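Local atomic coordinates of aspartate carbamoyltransferase (Leishmania major, PDB entry 7K46), a protein that probably catalyses the transfer of a carbamoyl group from carbamoyl phosphate to L-aspartate, an early step of de novo pyrimidine biosynthesis. Residues R174-L179 and L200-E205; S178-L183 and V192-P197. All coordinates share one frame; numbering follows the deposited sequence. Where two conformers were deposited one is given.

Contact 1 (R174-L179 and L200-E205); sequences RTVHSL and LEMPAE
The imidazole of His177 meets Met202 and Pro203 near the start of helix 174-186. The packing is tight here. Met202 SD lies 3.4 Å from His177 CD2 and 4.1 Å from the ring centroid. It sits 46° off the ring normal, an oblique sulfur-aromatic contact. The Met202 chain leaves with CG anti to the backbone N (chi1 -179°), then bends at chi2 and chi3. The two side chains run past each other in opposite directions. Pro203 and His177 come from opposite directions, with Pro203 CD 3.4 Å from His177 NE2 and Pro203 CG 3.6 Å from His177 CE1. NE2 is also hydrogen-bonded to the carbonyl O of Leu170, which fixes the rotation of the ring. Arg174 CA lies 3.6 Å above one ring face, toward its rim. Deeper in, Val176 CG1 only grazes Met202 CE at 4.4 Å. The outer side is loose. Arg174 and Glu205 are exposed, and Arg174 NH2 stays 6.6 Å from Glu205 OE1, too far for a salt bridge. Pro203 is the N-cap residue of helix 204-217. The contact joins the first turn of helix 174-186 to the loop between strand 191-195 and helix 204-217, within the Rossmann-like alpha/beta domain.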
loop_
_atom_site.group_PDB
_atom_site.type_symbol
_atom_site.label_atom_id
_atom_site.label_comp_id
_atom_site.label_asym_id
_atom_site.label_seq_id
_atom_site.Cartn_x
_atom_site.Cartn_y
_atom_site.Cartn_z
ATOM N N ARG A 174 -15.359 8.592 24.943
ATOM C CA ARG A 174 -15.243 7.314 25.637
ATOM C C ARG A 174 -13.803 6.819 25.687
ATOM O O ARG A 174 -13.467 6.033 26.577
ATOM C CB ARG A 174 -16.147 6.258 24.981
ATOM C CG ARG A 174 -17.640 6.568 25.085
ATOM C CD ARG A 174 -18.501 5.375 24.640
ATOM N NE ARG A 174 -18.419 4.256 25.572
ATOM C CZ ARG A 174 -19.083 3.116 25.440
ATOM N NH1 ARG A 174 -19.912 2.914 24.427
ATOM N NH2 ARG A 174 -18.910 2.154 26.344
ATOM N N THR A 175 -12.951 7.241 24.748
ATOM C CA THR A 175 -11.552 6.835 24.825
ATOM C C THR A 175 -10.882 7.439 26.057
ATOM O O THR A 175 -10.052 6.785 26.709
ATOM C CB THR A 175 -10.827 7.234 23.538
ATOM O OG1 THR A 175 -11.462 6.579 22.429
ATOM C CG2 THR A 175 -9.371 6.809 23.594
ATOM N N VAL A 176 -11.268 8.670 26.416
ATOM C CA VAL A 176 -10.762 9.288 27.640
ATOM C C VAL A 176 -11.332 8.609 28.886
ATOM O O VAL A 176 -10.651 8.538 29.918
ATOM C CB VAL A 176 -11.055 10.802 27.626
ATOM C CG1 VAL A 176 -10.581 11.455 28.915
ATOM C CG2 VAL A 176 -10.350 11.445 26.452
ATOM N N HIS A 177 -12.577 8.117 28.832
ATOM C CA HIS A 177 -13.083 7.287 29.928
ATOM C C HIS A 177 -12.132 6.137 30.214
ATOM O O HIS A 177 -11.793 5.862 31.371
ATOM C CB HIS A 177 -14.458 6.698 29.606
ATOM C CG HIS A 177 -15.516 7.701 29.281
ATOM N ND1 HIS A 177 -16.783 7.325 28.888
ATOM C CD2 HIS A 177 -15.505 9.057 29.279
ATOM C CE1 HIS A 177 -17.510 8.407 28.660
ATOM N NE2 HIS A 177 -16.755 9.469 28.882
ATOM N N SER A 178 -11.715 5.434 29.155
ATOM C CA SER A 178 -10.809 4.300 29.300
ATOM C C SER A 178 -9.455 4.736 29.846
ATOM O O SER A 178 -8.857 4.042 30.681
ATOM C CB SER A 178 -10.645 3.601 27.947
ATOM O OG SER A 178 -9.795 2.473 28.043
ATOM N N LEU A 179 -8.948 5.880 29.376
ATOM C CA LEU A 179 -7.667 6.373 29.876
ATOM C C LEU A 179 -7.736 6.653 31.371
ATOM O O LEU A 179 -6.831 6.275 32.126
ATOM C CB LEU A 179 -7.240 7.629 29.107
ATOM C CG LEU A 179 -5.894 8.230 29.556
ATOM C CD1 LEU A 179 -4.732 7.270 29.291
ATOM C CD2 LEU A 179 -5.643 9.583 28.920
ATOM N N LEU A 200 -21.267 18.477 29.600
ATOM C CA LEU A 200 -20.386 17.506 28.965
ATOM C C LEU A 200 -19.460 16.847 29.985
ATOM O O LEU A 200 -18.339 16.447 29.653
ATOM C CB LEU A 200 -19.579 18.166 27.845
ATOM C CG LEU A 200 -20.369 18.765 26.677
ATOM C CD1 LEU A 200 -19.422 19.283 25.594
ATOM C CD2 LEU A 200 -21.350 17.739 26.092
ATOM N N GLU A 201 -19.921 16.727 31.227
ATOM C CA GLU A 201 -19.099 16.177 32.292
ATOM C C GLU A 201 -18.834 14.693 32.062
ATOM O O GLU A 201 -19.582 13.994 31.366
ATOM C CB GLU A 201 -19.774 16.357 33.654
ATOM C CG GLU A 201 -19.877 17.800 34.144
ATOM C CD GLU A 201 -20.973 18.582 33.449
ATOM O OE1 GLU A 201 -21.857 17.954 32.832
ATOM O OE2 GLU A 201 -20.949 19.830 33.517
ATOM N N MET A 202 -17.745 14.224 32.655
ATOM C CA MET A 202 -17.475 12.800 32.768
ATOM C C MET A 202 -18.700 12.086 33.342
ATOM O O MET A 202 -19.251 12.536 34.361
ATOM C CB MET A 202 -16.250 12.595 33.668
ATOM C CG MET A 202 -15.829 11.156 33.872
ATOM S SD MET A 202 -15.153 10.420 32.375
ATOM C CE MET A 202 -13.619 11.327 32.163
ATOM N N PRO A 203 -19.167 11.001 32.723
ATOM C CA PRO A 203 -20.397 10.354 33.197
ATOM C C PRO A 203 -20.245 9.779 34.600
ATOM O O PRO A 203 -19.176 9.304 34.996
ATOM C CB PRO A 203 -20.634 9.245 32.164
ATOM C CG PRO A 203 -19.936 9.739 30.917
ATOM C CD PRO A 203 -18.701 10.433 31.442
ATOM N N ALA A 204 -21.347 9.824 35.351
ATOM C CA ALA A 204 -21.341 9.301 36.714
ATOM C C ALA A 204 -20.943 7.832 36.750
ATOM O O ALA A 204 -20.314 7.383 37.716
ATOM C CB ALA A 204 -22.714 9.493 37.351
ATOM N N GLU A 205 -21.304 7.067 35.718
ATOM C CA GLU A 205 -20.960 5.649 35.696
ATOM C C GLU A 205 -19.449 5.436 35.670
ATOM O O GLU A 205 -18.957 4.429 36.190
ATOM C CB GLU A 205 -21.614 4.970 34.486
ATOM C CG GLU A 205 -21.410 3.458 34.439
ATOM C CD GLU A 205 -21.935 2.816 33.161
ATOM O OE1 GLU A 205 -21.943 3.488 32.103
ATOM O OE2 GLU A 205 -22.340 1.635 33.219
#

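Contact 2 (S178-L183 and V192-P197); sequences SLLKLL and VYLIAP
Leu180 points from helix 174-186 toward strand 191-195 and has the most surface buried here. Val192 and Leu194 receive it. Their side chains lie on the same side of the strand, two residues apart, as expected for alternate strand positions. A chi1 of 173° puts Leu180 CG anti to the backbone N, and a chi2 of 60° then turns CD1 and CD2 to separate partners. CD1 takes Val192. It lies 4.0 Å from Val192 CG1 and 4.1 Å from Val192 CG2, so it rests against both branches of the valine. The two side chains cross at a slant. Leu180 CD2 reaches instead to Leu194 CD2 at 4.4 Å, a looser touch. All three residues are buried, and the contact between them is wholly apolar.

Strand 163-167, helix 174-186 and strand 191-195 form a beta-alpha-beta unit of the aspartate-binding domain. The helix is the crossover connection between two neighbouring parallel strands, and Leu180 is one of the residues that seat it on the sheet. The domain has the Rossmann-like alpha/beta build of carbamoyltransferases.

Leu180 also touches Val206 and Leu194 touches Leu207, both on helix 204-217. Val192 and Leu194 each rest on Ile221 of strand 220-224, the outermost strand on this side of the sheet within the chain. Backbone hydrogen bonds to the same strand tie Val192 to Ala220 and Gln222, and Leu194 to Gln222.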
loop_
_atom_site.group_PDB
_atom_site.type_symbol
_atom_site.label_atom_id
_atom_site.label_comp_id
_atom_site.label_asym_id
_atom_site.label_seq_id
_atom_site.Cartn_x
_atom_site.Cartn_y
_atom_site.Cartn_z
ATOM N N SER A 178 -11.715 5.434 29.155
ATOM C CA SER A 178 -10.809 4.300 29.300
ATOM C C SER A 178 -9.455 4.736 29.846
ATOM O O SER A 178 -8.857 4.042 30.681
ATOM C CB SER A 178 -10.645 3.601 27.947
ATOM O OG SER A 178 -9.795 2.473 28.043
ATOM N N LEU A 179 -8.948 5.880 29.376
ATOM C CA LEU A 179 -7.667 6.373 29.876
ATOM C C LEU A 179 -7.736 6.653 31.371
ATOM O O LEU A 179 -6.831 6.275 32.126
ATOM C CB LEU A 179 -7.240 7.629 29.107
ATOM C CG LEU A 179 -5.894 8.230 29.556
ATOM C CD1 LEU A 179 -4.732 7.270 29.291
ATOM C CD2 LEU A 179 -5.643 9.583 28.920
ATOM N N LEU A 180 -8.812 7.296 31.823
ATOM C CA LEU A 180 -8.968 7.555 33.252
ATOM C C LEU A 180 -9.023 6.250 34.046
ATOM O O LEU A 180 -8.356 6.109 35.080
ATOM C CB LEU A 180 -10.222 8.393 33.495
ATOM C CG LEU A 180 -10.579 8.596 34.966
ATOM C CD1 LEU A 180 -9.433 9.303 35.683
ATOM C CD2 LEU A 180 -11.888 9.380 35.108
ATOM N N LYS A 181 -9.820 5.283 33.580
ATOM C CA LYS A 181 -9.906 4.006 34.290
ATOM C C LYS A 181 -8.536 3.352 34.396
ATOM O O LYS A 181 -8.153 2.854 35.462
ATOM C CB LYS A 181 -10.875 3.061 33.584
ATOM C CG LYS A 181 -12.336 3.471 33.611
ATOM C CD LYS A 181 -13.120 2.483 32.760
ATOM C CE LYS A 181 -14.553 2.898 32.580
ATOM N NZ LYS A 181 -15.278 1.869 31.783
ATOM N N LEU A 182 -7.775 3.361 33.299
ATOM C CA LEU A 182 -6.463 2.725 33.292
ATOM C C LEU A 182 -5.503 3.428 34.245
ATOM O O LEU A 182 -4.760 2.772 34.988
ATOM C CB LEU A 182 -5.905 2.723 31.870
ATOM C CG LEU A 182 -4.640 1.900 31.663
ATOM C CD1 LEU A 182 -4.984 0.433 31.808
ATOM C CD2 LEU A 182 -4.040 2.184 30.299
ATOM N N LEU A 183 -5.499 4.764 34.231
ATOM C CA LEU A 183 -4.582 5.512 35.087
ATOM C C LEU A 183 -4.907 5.285 36.562
ATOM O O LEU A 183 -4.013 5.024 37.375
ATOM C CB LEU A 183 -4.641 7.005 34.742
ATOM C CG LEU A 183 -4.034 7.459 33.408
ATOM C CD1 LEU A 183 -4.271 8.945 33.130
ATOM C CD2 LEU A 183 -2.543 7.157 33.391
ATOM N N VAL A 192 -6.717 14.185 39.584
ATOM C CA VAL A 192 -7.250 14.287 38.224
ATOM C C VAL A 192 -8.228 15.453 38.193
ATOM O O VAL A 192 -9.228 15.457 38.928
ATOM C CB VAL A 192 -7.952 12.997 37.761
ATOM C CG1 VAL A 192 -8.568 13.199 36.366
ATOM C CG2 VAL A 192 -6.995 11.798 37.764
ATOM N N TYR A 193 -7.945 16.434 37.343
ATOM C CA TYR A 193 -8.896 17.498 37.041
ATOM C C TYR A 193 -9.710 17.079 35.825
ATOM O O TYR A 193 -9.138 16.668 34.811
ATOM C CB TYR A 193 -8.175 18.821 36.757
ATOM C CG TYR A 193 -7.467 19.424 37.947
ATOM C CD1 TYR A 193 -8.153 20.244 38.841
ATOM C CD2 TYR A 193 -6.116 19.186 38.178
ATOM C CE1 TYR A 193 -7.520 20.806 39.940
ATOM C CE2 TYR A 193 -5.464 19.754 39.283
ATOM C CZ TYR A 193 -6.177 20.561 40.160
ATOM O OH TYR A 193 -5.549 21.127 41.254
ATOM N N LEU A 194 -11.039 17.183 35.929
ATOM C CA LEU A 194 -11.958 16.869 34.831
ATOM C C LEU A 194 -12.560 18.187 34.347
ATOM O O LEU A 194 -13.470 18.727 34.982
ATOM C CB LEU A 194 -13.042 15.900 35.294
ATOM C CG LEU A 194 -12.547 14.560 35.854
ATOM C CD1 LEU A 194 -13.708 13.776 36.475
ATOM C CD2 LEU A 194 -11.868 13.758 34.752
ATOM N N ILE A 195 -12.049 18.701 33.224
ATOM C CA ILE A 195 -12.389 20.033 32.721
ATOM C C ILE A 195 -13.282 19.860 31.501
ATOM O O ILE A 195 -12.823 19.399 30.450
ATOM C CB ILE A 195 -11.138 20.846 32.353
ATOM C CG1 ILE A 195 -10.090 20.814 33.480
ATOM C CG2 ILE A 195 -11.531 22.272 31.955
ATOM C CD1 ILE A 195 -10.556 21.459 34.783
ATOM N N ALA A 196 -14.547 20.253 31.618
ATOM C CA ALA A 196 -15.494 20.047 30.535
ATOM C C ALA A 196 -16.549 21.130 30.594
ATOM O O ALA A 196 -16.928 21.567 31.691
ATOM C CB ALA A 196 -16.156 18.667 30.625
ATOM N N PRO A 197 -17.066 21.575 29.449
ATOM C CA PRO A 197 -18.172 22.536 29.463
ATOM C C PRO A 197 -19.395 21.971 30.176
ATOM O O PRO A 197 -19.577 20.756 30.294
ATOM C CB PRO A 197 -18.463 22.786 27.978
ATOM C CG PRO A 197 -17.268 22.278 27.228
ATOM C CD PRO A 197 -16.659 21.191 28.078
#

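Overall arrangement
Both contacts use helix 174-186, in the same domain, with centres about 7 Å apart. All three touching residues of contact 2 are buried, while contact 1 also includes the partly exposed Pro203. Contact 1 holds the beginning of the helix to a loop at the start of helix 204-217. Contact 2 holds the following turn, through Leu180, to strand 191-195. Contact 1 has the more mixed chemistry, with an imidazole, a thioether and a proline ring, and it borders exposed charged residues. Contact 2 involves aliphatic side chains alone, in keeping with its place between helix and sheet. Met202 joins the two: its CE lies 3.9 Å from Leu180 CD2 and 4.0 Å from Leu194 CD2.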